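Local coordinates for phenol hydroxylase component phN (Pseudomonas stutzeri, PDB 3U52), which probably hydroxylates phenol as the diiron-bearing oxygenase subunit of a multicomponent bacterial monooxygenase, at residues A[65-79]-A[219-232]. Sequence-based numbering, arbitrary orientation.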
ATOM      1  N   GLN A  65      -4.911   9.171   9.852  1.00 18.22           N
ATOM      2  CA  GLN A  65      -4.688   9.655   8.495  1.00 19.54           C
ATOM      3  C   GLN A  65      -3.366   9.123   7.952  1.00 20.09           C
ATOM      4  O   GLN A  65      -3.281   8.853   6.766  1.00 20.03           O
ATOM      5  CB  GLN A  65      -4.696  11.193   8.451  1.00 19.34           C
ATOM      6  CG  GLN A  65      -6.056  11.788   8.786  1.00 18.84           C
ATOM      7  CD  GLN A  65      -7.184  11.306   7.846  1.00 21.81           C
ATOM      8  OE1 GLN A  65      -7.382  11.818   6.784  1.00 29.44           O
ATOM      9  NE2 GLN A  65      -7.927  10.351   8.278  1.00 25.87           N
ATOM     10  N   ALA A  66      -2.338   8.974   8.801  1.00 18.70           N
ATOM     11  CA  ALA A  66      -1.056   8.432   8.342  1.00 20.41           C
ATOM     12  C   ALA A  66      -1.219   6.985   7.842  1.00 21.21           C
ATOM     13  O   ALA A  66      -0.620   6.600   6.831  1.00 21.54           O
ATOM     14  CB  ALA A  66       0.011   8.519   9.410  1.00 20.71           C
ATOM     15  N   GLU A  67      -2.083   6.228   8.506  1.00 22.44           N
ATOM     16  CA  GLU A  67      -2.386   4.831   8.121  1.00 23.75           C
ATOM     17  C   GLU A  67      -3.055   4.730   6.739  1.00 23.37           C
ATOM     18  O   GLU A  67      -2.604   3.920   5.895  1.00 20.77           O
ATOM     19  CB  GLU A  67      -3.188   4.098   9.207  1.00 24.48           C
ATOM     20  CG  GLU A  67      -3.550   2.630   8.869  1.00 33.29           C
ATOM     21  CD  GLU A  67      -2.332   1.642   8.887  1.00 43.09           C
ATOM     22  OE1 GLU A  67      -1.227   2.021   9.383  1.00 45.80           O
ATOM     23  OE2 GLU A  67      -2.490   0.471   8.414  1.00 47.14           O
ATOM     24  N   LYS A  68      -4.067   5.574   6.497  1.00 21.84           N
ATOM     25  CA  LYS A  68      -4.741   5.655   5.208  1.00 22.62           C
ATOM     26  C   LYS A  68      -3.771   6.093   4.105  1.00 23.12           C
ATOM     27  O   LYS A  68      -3.764   5.499   3.008  1.00 22.20           O
ATOM     28  CB  LYS A  68      -5.902   6.655   5.273  1.00 22.70           C
ATOM     29  CG  LYS A  68      -6.944   6.285   6.381  1.00 28.32           C
ATOM     30  CD  LYS A  68      -7.834   7.524   6.816  1.00 33.89           C
ATOM     31  CE  LYS A  68      -8.521   8.192   5.643  1.00 31.53           C
ATOM     32  NZ  LYS A  68      -9.451   7.167   5.129  1.00 34.83           N
ATOM     33  N   GLU A  69      -2.976   7.144   4.380  1.00 23.04           N
ATOM     34  CA  GLU A  69      -1.966   7.650   3.420  1.00 24.23           C
ATOM     35  C   GLU A  69      -0.880   6.652   3.000  1.00 23.86           C
ATOM     36  O   GLU A  69      -0.516   6.580   1.817  1.00 24.58           O
ATOM     37  CB  GLU A  69      -1.283   8.924   3.935  1.00 24.36           C
ATOM     38  CG  GLU A  69      -2.202  10.146   4.032  1.00 29.45           C
ATOM     39  CD  GLU A  69      -2.452  10.810   2.687  1.00 36.87           C
ATOM     40  OE1 GLU A  69      -3.566  10.656   2.114  1.00 37.11           O
ATOM     41  OE2 GLU A  69      -1.521  11.495   2.197  1.00 43.72           O
ATOM     42  N   LYS A  70      -0.311   5.951   3.964  1.00 22.47           N
ATOM     43  CA  LYS A  70       0.698   4.961   3.672  1.00 22.98           C
ATOM     44  C   LYS A  70       0.126   3.874   2.734  1.00 21.66           C
ATOM     45  O   LYS A  70       0.783   3.477   1.797  1.00 20.95           O
ATOM     46  CB  LYS A  70       1.306   4.415   4.956  1.00 23.54           C
ATOM     47  CG  LYS A  70       2.541   3.478   4.698  1.00 30.05           C
ATOM     48  CD  LYS A  70       3.782   3.756   5.647  1.00 40.04           C
ATOM     49  CE  LYS A  70       3.530   3.308   7.131  1.00 44.71           C
ATOM     50  NZ  LYS A  70       4.780   2.834   7.886  1.00 48.95           N
ATOM     51  N   LYS A  71      -1.132   3.483   2.960  1.00 21.58           N
ATOM     52  CA  LYS A  71      -1.828   2.513   2.100  1.00 22.23           C
ATOM     53  C   LYS A  71      -2.146   3.044   0.697  1.00 21.71           C
ATOM     54  O   LYS A  71      -1.911   2.331  -0.282  1.00 20.16           O
ATOM     55  CB  LYS A  71      -3.057   1.910   2.786  1.00 21.55           C
ATOM     56  CG  LYS A  71      -2.674   1.128   4.069  1.00 26.59           C
ATOM     57  CD  LYS A  71      -3.785   0.209   4.591  1.00 33.18           C
ATOM     58  CE  LYS A  71      -5.023   0.982   5.031  1.00 38.86           C
ATOM     59  NZ  LYS A  71      -5.655   0.354   6.264  1.00 45.95           N
ATOM     60  N   LEU A  72      -2.620   4.297   0.632  1.00 21.03           N
ATOM     61  CA  LEU A  72      -2.955   5.000  -0.600  1.00 21.50           C
ATOM     62  C   LEU A  72      -1.748   5.150  -1.508  1.00 20.43           C
ATOM     63  O   LEU A  72      -1.843   4.830  -2.685  1.00 19.20           O
ATOM     64  CB  LEU A  72      -3.524   6.400  -0.267  1.00 22.10           C
ATOM     65  CG  LEU A  72      -3.953   7.278  -1.469  1.00 27.38           C
ATOM     66  CD1 LEU A  72      -5.354   6.923  -1.877  1.00 29.58           C
ATOM     67  CD2 LEU A  72      -3.878   8.765  -1.190  1.00 28.49           C
ATOM     68  N   TYR A  73      -0.625   5.638  -0.981  1.00 18.98           N
ATOM     69  CA  TYR A  73       0.592   5.812  -1.750  1.00 20.13           C
ATOM     70  C   TYR A  73       1.271   4.519  -2.227  1.00 20.25           C
ATOM     71  O   TYR A  73       1.828   4.478  -3.318  1.00 20.54           O
ATOM     72  CB  TYR A  73       1.594   6.725  -1.022  1.00 20.75           C
ATOM     73  CG  TYR A  73       1.145   8.161  -1.206  1.00 22.69           C
ATOM     74  CD1 TYR A  73       1.467   8.872  -2.375  1.00 24.71           C
ATOM     75  CD2 TYR A  73       0.292   8.756  -0.279  1.00 22.23           C
ATOM     76  CE1 TYR A  73       1.000  10.198  -2.552  1.00 26.87           C
ATOM     77  CE2 TYR A  73      -0.174  10.070  -0.451  1.00 26.24           C
ATOM     78  CZ  TYR A  73       0.180  10.779  -1.584  1.00 25.17           C
ATOM     79  OH  TYR A  73      -0.278  12.080  -1.774  1.00 25.55           O
ATOM     80  N   ALA A  74       1.160   3.472  -1.428  1.00 20.06           N
ATOM     81  CA  ALA A  74       1.642   2.120  -1.827  1.00 20.26           C
ATOM     82  C   ALA A  74       0.889   1.666  -3.069  1.00 20.92           C
ATOM     83  O   ALA A  74       1.483   1.102  -3.982  1.00 20.47           O
ATOM     84  CB  ALA A  74       1.400   1.129  -0.719  1.00 19.64           C
ATOM     85  N   ILE A  75      -0.426   1.897  -3.068  1.00 20.97           N
ATOM     86  CA  ILE A  75      -1.283   1.515  -4.198  1.00 22.35           C
ATOM     87  C   ILE A  75      -0.956   2.388  -5.416  1.00 22.36           C
ATOM     88  O   ILE A  75      -0.866   1.872  -6.555  1.00 22.78           O
ATOM     89  CB  ILE A  75      -2.785   1.569  -3.814  1.00 21.72           C
ATOM     90  CG1 ILE A  75      -3.092   0.456  -2.805  1.00 22.74           C
ATOM     91  CG2 ILE A  75      -3.704   1.419  -5.043  1.00 23.62           C
ATOM     92  CD1 ILE A  75      -4.368   0.574  -1.993  1.00 20.97           C
ATOM     93  N   PHE A  76      -0.793   3.701  -5.195  1.00 21.70           N
ATOM     94  CA  PHE A  76      -0.468   4.620  -6.300  1.00 22.33           C
ATOM     95  C   PHE A  76       0.852   4.232  -6.999  1.00 23.79           C
ATOM     96  O   PHE A  76       0.974   4.385  -8.245  1.00 24.47           O
ATOM     97  CB  PHE A  76      -0.316   6.084  -5.817  1.00 22.23           C
ATOM     98  CG  PHE A  76      -1.608   6.800  -5.548  1.00 20.99           C
ATOM     99  CD1 PHE A  76      -2.831   6.284  -5.940  1.00 20.89           C
ATOM    100  CD2 PHE A  76      -1.575   8.055  -4.944  1.00 24.59           C
ATOM    101  CE1 PHE A  76      -4.035   6.993  -5.684  1.00 24.50           C
ATOM    102  CE2 PHE A  76      -2.768   8.768  -4.657  1.00 21.35           C
ATOM    103  CZ  PHE A  76      -3.990   8.253  -5.058  1.00 21.87           C
ATOM    104  N   ASP A  77       1.876   3.869  -6.216  1.00 22.46           N
ATOM    105  CA  ASP A  77       3.150   3.457  -6.777  1.00 23.72           C
ATOM    106  C   ASP A  77       3.030   2.146  -7.556  1.00 22.53           C
ATOM    107  O   ASP A  77       3.713   1.989  -8.561  1.00 22.85           O
ATOM    108  CB  ASP A  77       4.238   3.247  -5.707  1.00 25.22           C
ATOM    109  CG  ASP A  77       4.626   4.519  -4.971  1.00 32.71           C
ATOM    110  OD1 ASP A  77       4.967   4.374  -3.778  1.00 41.32           O
ATOM    111  OD2 ASP A  77       4.624   5.642  -5.555  1.00 39.46           O
ATOM    112  N   ALA A  78       2.223   1.206  -7.062  1.00 22.56           N
ATOM    113  CA  ALA A  78       2.002  -0.091  -7.700  1.00 23.41           C
ATOM    114  C   ALA A  78       1.270   0.079  -9.045  1.00 24.21           C
ATOM    115  O   ALA A  78       1.542  -0.657 -10.036  1.00 24.30           O
ATOM    116  CB  ALA A  78       1.150  -0.985  -6.798  1.00 24.51           C
ATOM    117  N   PHE A  79       0.310   0.995  -9.037  1.00 23.28           N
ATOM    118  CA  PHE A  79      -0.459   1.361 -10.230  1.00 25.10           C
ATOM    119  C   PHE A  79       0.465   1.845 -11.323  1.00 25.09           C
ATOM    120  O   PHE A  79       0.397   1.347 -12.458  1.00 27.02           O
ATOM    121  CB  PHE A  79      -1.512   2.420  -9.861  1.00 24.72           C
ATOM    122  CG  PHE A  79      -2.339   2.900 -11.017  1.00 25.82           C
ATOM    123  CD1 PHE A  79      -3.462   2.215 -11.408  1.00 25.96           C
ATOM    124  CD2 PHE A  79      -1.988   4.073 -11.695  1.00 27.24           C
ATOM    125  CE1 PHE A  79      -4.252   2.676 -12.501  1.00 27.09           C
ATOM    126  CE2 PHE A  79      -2.761   4.528 -12.767  1.00 26.10           C
ATOM    127  CZ  PHE A  79      -3.883   3.825 -13.156  1.00 22.88           C
ATOM    128  N   ASP A 219     -10.220   1.930 -13.196  1.00 27.10           N
ATOM    129  CA  ASP A 219      -9.291   2.999 -12.807  1.00 27.28           C
ATOM    130  C   ASP A 219      -9.017   2.829 -11.305  1.00 27.78           C
ATOM    131  O   ASP A 219      -9.752   3.353 -10.447  1.00 27.44           O
ATOM    132  CB  ASP A 219      -9.904   4.365 -13.149  1.00 26.97           C
ATOM    133  CG  ASP A 219      -9.075   5.556 -12.649  1.00 28.32           C
ATOM    134  OD1 ASP A 219      -7.901   5.395 -12.247  1.00 30.29           O
ATOM    135  OD2 ASP A 219      -9.613   6.687 -12.681  1.00 29.25           O
ATOM    136  N   MET A 220      -7.979   2.052 -11.004  1.00 26.70           N
ATOM    137  CA  MET A 220      -7.653   1.706  -9.634  1.00 27.00           C
ATOM    138  C   MET A 220      -7.183   2.896  -8.822  1.00 25.95           C
ATOM    139  O   MET A 220      -7.505   2.988  -7.630  1.00 26.58           O
ATOM    140  CB  MET A 220      -6.588   0.631  -9.601  1.00 27.65           C
ATOM    141  CG  MET A 220      -6.193   0.219  -8.188  1.00 31.35           C
ATOM    142  SD  MET A 220      -4.842  -1.015  -8.208  1.00 39.03           S
ATOM    143  CE  MET A 220      -5.605  -2.328  -9.159  1.00 38.21           C
ATOM    144  N   ALA A 221      -6.452   3.808  -9.441  1.00 24.64           N
ATOM    145  CA  ALA A 221      -5.995   5.017  -8.740  1.00 24.49           C
ATOM    146  C   ALA A 221      -7.121   5.869  -8.185  1.00 24.62           C
ATOM    147  O   ALA A 221      -7.119   6.254  -7.004  1.00 24.08           O
ATOM    148  CB  ALA A 221      -5.087   5.860  -9.641  1.00 24.53           C
ATOM    149  N   THR A 222      -8.083   6.186  -9.048  1.00 24.21           N
ATOM    150  CA  THR A 222      -9.229   7.028  -8.667  1.00 24.64           C
ATOM    151  C   THR A 222     -10.107   6.299  -7.611  1.00 24.33           C
ATOM    152  O   THR A 222     -10.528   6.887  -6.570  1.00 23.03           O
ATOM    153  CB  THR A 222     -10.005   7.492  -9.957  1.00 24.31           C
ATOM    154  OG1 THR A 222      -9.126   8.283 -10.791  1.00 25.84           O
ATOM    155  CG2 THR A 222     -11.309   8.290  -9.632  1.00 25.95           C
ATOM    156  N   VAL A 223     -10.352   5.004  -7.817  1.00 23.82           N
ATOM    157  CA  VAL A 223     -11.246   4.347  -6.893  1.00 23.70           C
ATOM    158  C   VAL A 223     -10.601   4.270  -5.487  1.00 23.33           C
ATOM    159  O   VAL A 223     -11.287   4.429  -4.474  1.00 22.27           O
ATOM    160  CB  VAL A 223     -11.812   3.012  -7.405  1.00 24.82           C
ATOM    161  CG1 VAL A 223     -10.789   1.912  -7.302  1.00 25.25           C
ATOM    162  CG2 VAL A 223     -13.034   2.650  -6.575  1.00 28.10           C
ATOM    163  N   THR A 224      -9.282   4.111  -5.456  1.00 22.93           N
ATOM    164  CA  THR A 224      -8.512   4.060  -4.211  1.00 23.55           C
ATOM    165  C   THR A 224      -8.550   5.434  -3.538  1.00 23.25           C
ATOM    166  O   THR A 224      -8.710   5.526  -2.325  1.00 22.86           O
ATOM    167  CB  THR A 224      -7.049   3.639  -4.483  1.00 23.93           C
ATOM    168  OG1 THR A 224      -7.058   2.325  -5.057  1.00 25.40           O
ATOM    169  CG2 THR A 224      -6.208   3.623  -3.176  1.00 25.94           C
ATOM    170  N   PHE A 225      -8.356   6.502  -4.329  1.00 23.54           N
ATOM    171  CA  PHE A 225      -8.558   7.822  -3.771  1.00 23.39           C
ATOM    172  C   PHE A 225      -9.977   7.920  -3.165  1.00 22.73           C
ATOM    173  O   PHE A 225     -10.131   8.356  -2.028  1.00 21.78           O
ATOM    174  CB  PHE A 225      -8.341   8.968  -4.767  1.00 23.15           C
ATOM    175  CG  PHE A 225      -8.888  10.260  -4.233  1.00 26.98           C
ATOM    176  CD1 PHE A 225      -8.211  10.925  -3.194  1.00 28.74           C
ATOM    177  CD2 PHE A 225     -10.127  10.748  -4.650  1.00 29.81           C
ATOM    178  CE1 PHE A 225      -8.751  12.078  -2.614  1.00 31.29           C
ATOM    179  CE2 PHE A 225     -10.674  11.907  -4.072  1.00 31.39           C
ATOM    180  CZ  PHE A 225      -9.983  12.566  -3.049  1.00 29.98           C
ATOM    181  N   GLY A 226     -11.018   7.515  -3.905  1.00 22.68           N
ATOM    182  CA  GLY A 226     -12.437   7.553  -3.376  1.00 22.87           C
ATOM    183  C   GLY A 226     -12.684   6.766  -2.089  1.00 24.00           C
ATOM    184  O   GLY A 226     -13.267   7.295  -1.110  1.00 22.96           O
ATOM    185  N   PHE A 227     -12.239   5.514  -2.048  1.00 24.50           N
ATOM    186  CA  PHE A 227     -12.283   4.760  -0.787  1.00 26.62           C
ATOM    187  C   PHE A 227     -11.591   5.494   0.346  1.00 25.75           C
ATOM    188  O   PHE A 227     -12.118   5.549   1.426  1.00 26.33           O
ATOM    189  CB  PHE A 227     -11.688   3.324  -0.895  1.00 28.21           C
ATOM    190  CG  PHE A 227     -12.592   2.330  -1.632  1.00 32.31           C
ATOM    191  CD1 PHE A 227     -12.110   1.606  -2.728  1.00 36.34           C
ATOM    192  CD2 PHE A 227     -13.915   2.152  -1.253  1.00 36.85           C
ATOM    193  CE1 PHE A 227     -12.944   0.705  -3.442  1.00 38.33           C
ATOM    194  CE2 PHE A 227     -14.761   1.261  -1.959  1.00 41.03           C
ATOM    195  CZ  PHE A 227     -14.263   0.533  -3.055  1.00 36.65           C
ATOM    196  N   SER A 228     -10.404   6.038   0.084  1.00 26.87           N
ATOM    197  CA  SER A 228      -9.638   6.801   1.073  1.00 27.36           C
ATOM    198  C   SER A 228     -10.326   8.090   1.627  1.00 27.85           C
ATOM    199  O   SER A 228     -10.133   8.503   2.794  1.00 28.00           O
ATOM    200  CB  SER A 228      -8.332   7.192   0.435  1.00 27.58           C
ATOM    201  OG  SER A 228      -7.380   7.231   1.440  1.00 31.38           O
ATOM    202  N   ALA A 229     -11.139   8.708   0.783  1.00 26.78           N
ATOM    203  CA  ALA A 229     -11.808   9.928   1.137  1.00 26.28           C
ATOM    204  C   ALA A 229     -13.137   9.701   1.861  1.00 26.68           C
ATOM    205  O   ALA A 229     -13.659  10.650   2.423  1.00 26.99           O
ATOM    206  CB  ALA A 229     -12.022  10.759  -0.101  1.00 25.19           C
ATOM    207  N   GLN A 230     -13.672   8.470   1.878  1.00 26.21           N
ATOM    208  CA  GLN A 230     -14.956   8.188   2.567  1.00 26.85           C
ATOM    209  C   GLN A 230     -15.044   8.604   4.034  1.00 26.06           C
ATOM    210  O   GLN A 230     -15.985   9.312   4.406  1.00 25.65           O
ATOM    211  CB  GLN A 230     -15.371   6.730   2.437  1.00 28.11           C
ATOM    212  CG  GLN A 230     -15.913   6.445   1.049  1.00 31.29           C
ATOM    213  CD  GLN A 230     -16.327   4.996   0.892  1.00 39.53           C
ATOM    214  OE1 GLN A 230     -15.653   4.103   1.399  1.00 39.21           O
ATOM    215  NE2 GLN A 230     -17.447   4.756   0.201  1.00 40.89           N
ATOM    216  N   SER A 231     -14.084   8.187   4.850  1.00 25.38           N
ATOM    217  CA  SER A 231     -14.086   8.588   6.254  1.00 26.18           C
ATOM    218  C   SER A 231     -13.983  10.109   6.421  1.00 26.38           C
ATOM    219  O   SER A 231     -14.537  10.666   7.349  1.00 26.94           O
ATOM    220  CB  SER A 231     -13.009   7.858   7.066  1.00 27.23           C
ATOM    221  OG  SER A 231     -11.716   8.131   6.562  1.00 30.06           O
ATOM    222  N   ASP A 232     -13.280  10.784   5.511  1.00 25.58           N
ATOM    223  CA  ASP A 232     -13.170  12.227   5.561  1.00 25.82           C
ATOM    224  C   ASP A 232     -14.561  12.806   5.328  1.00 26.08           C
ATOM    225  O   ASP A 232     -15.002  13.639   6.094  1.00 25.33           O
ATOM    226  CB  ASP A 232     -12.237  12.786   4.466  1.00 25.59           C
ATOM    227  CG  ASP A 232     -10.766  12.401   4.642  1.00 25.73           C
ATOM    228  OD1 ASP A 232     -10.323  11.995   5.727  1.00 26.18           O
ATOM    229  OD2 ASP A 232     -10.024  12.552   3.650  1.00 29.25           O
TER
HETATM  230  O   HOH W   1      -6.417   3.898   1.793  1.00 35.96           O
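Leu72, Ile75, Phe76 and Phe79 of helix 58-81 lie on Met220, Ala221 and Thr224 of helix 220-250 in a buried antiparallel helix pair. The short axes run at 175° and approach to 9.8 Å. At one end the CB of Ala221 sits over the centre of the Phe79 ring, a CH-pi contact 4.0 Å from the centroid. Phe79 CG lies anti to the backbone N (chi1 178°), which brings the ring face over that methyl. The Phe76 ring instead turns its edge, CE1, to Ala221 O at 3.4 Å. Ile75 and Thr224 meet tip to tip, Ile75 CG2 lying 3.5 Å from Thr224 OG1. Thr224 OG1 bonds back to Met220 O, and its methyl CG2 packs 3.6 Å from Leu72 CD1. The pair belongs to the helical, diiron-carboxylate hydroxylase fold, and helix 220-250 carries the iron ligands Glu233 and His236. Asp232, next to Glu233 in the chain, bonds His141, a ligand of the other iron, and pairs with Arg140 and Arg235. It is thus a second-shell residue, probably helping to orient that histidine. Beside it the Lys68 chain bends at chi3 (54°) and chi4, turning NZ onto helix 220-250. NZ gives hydrogen bonds to Ser228 O (2.8 Å) and Ser231 OG (2.8 Å), close to where helix 220-250 kinks. Replacing this lysine by an alanine takes away the amine, and Ser228 O and Ser231 OG would probably lose their shared tie to helix 58-81. Thr222, pointing away from helix 58-81, and Phe225, its ring reaching away, touch a bound xenon and pack on helices 125-155 and 187-216.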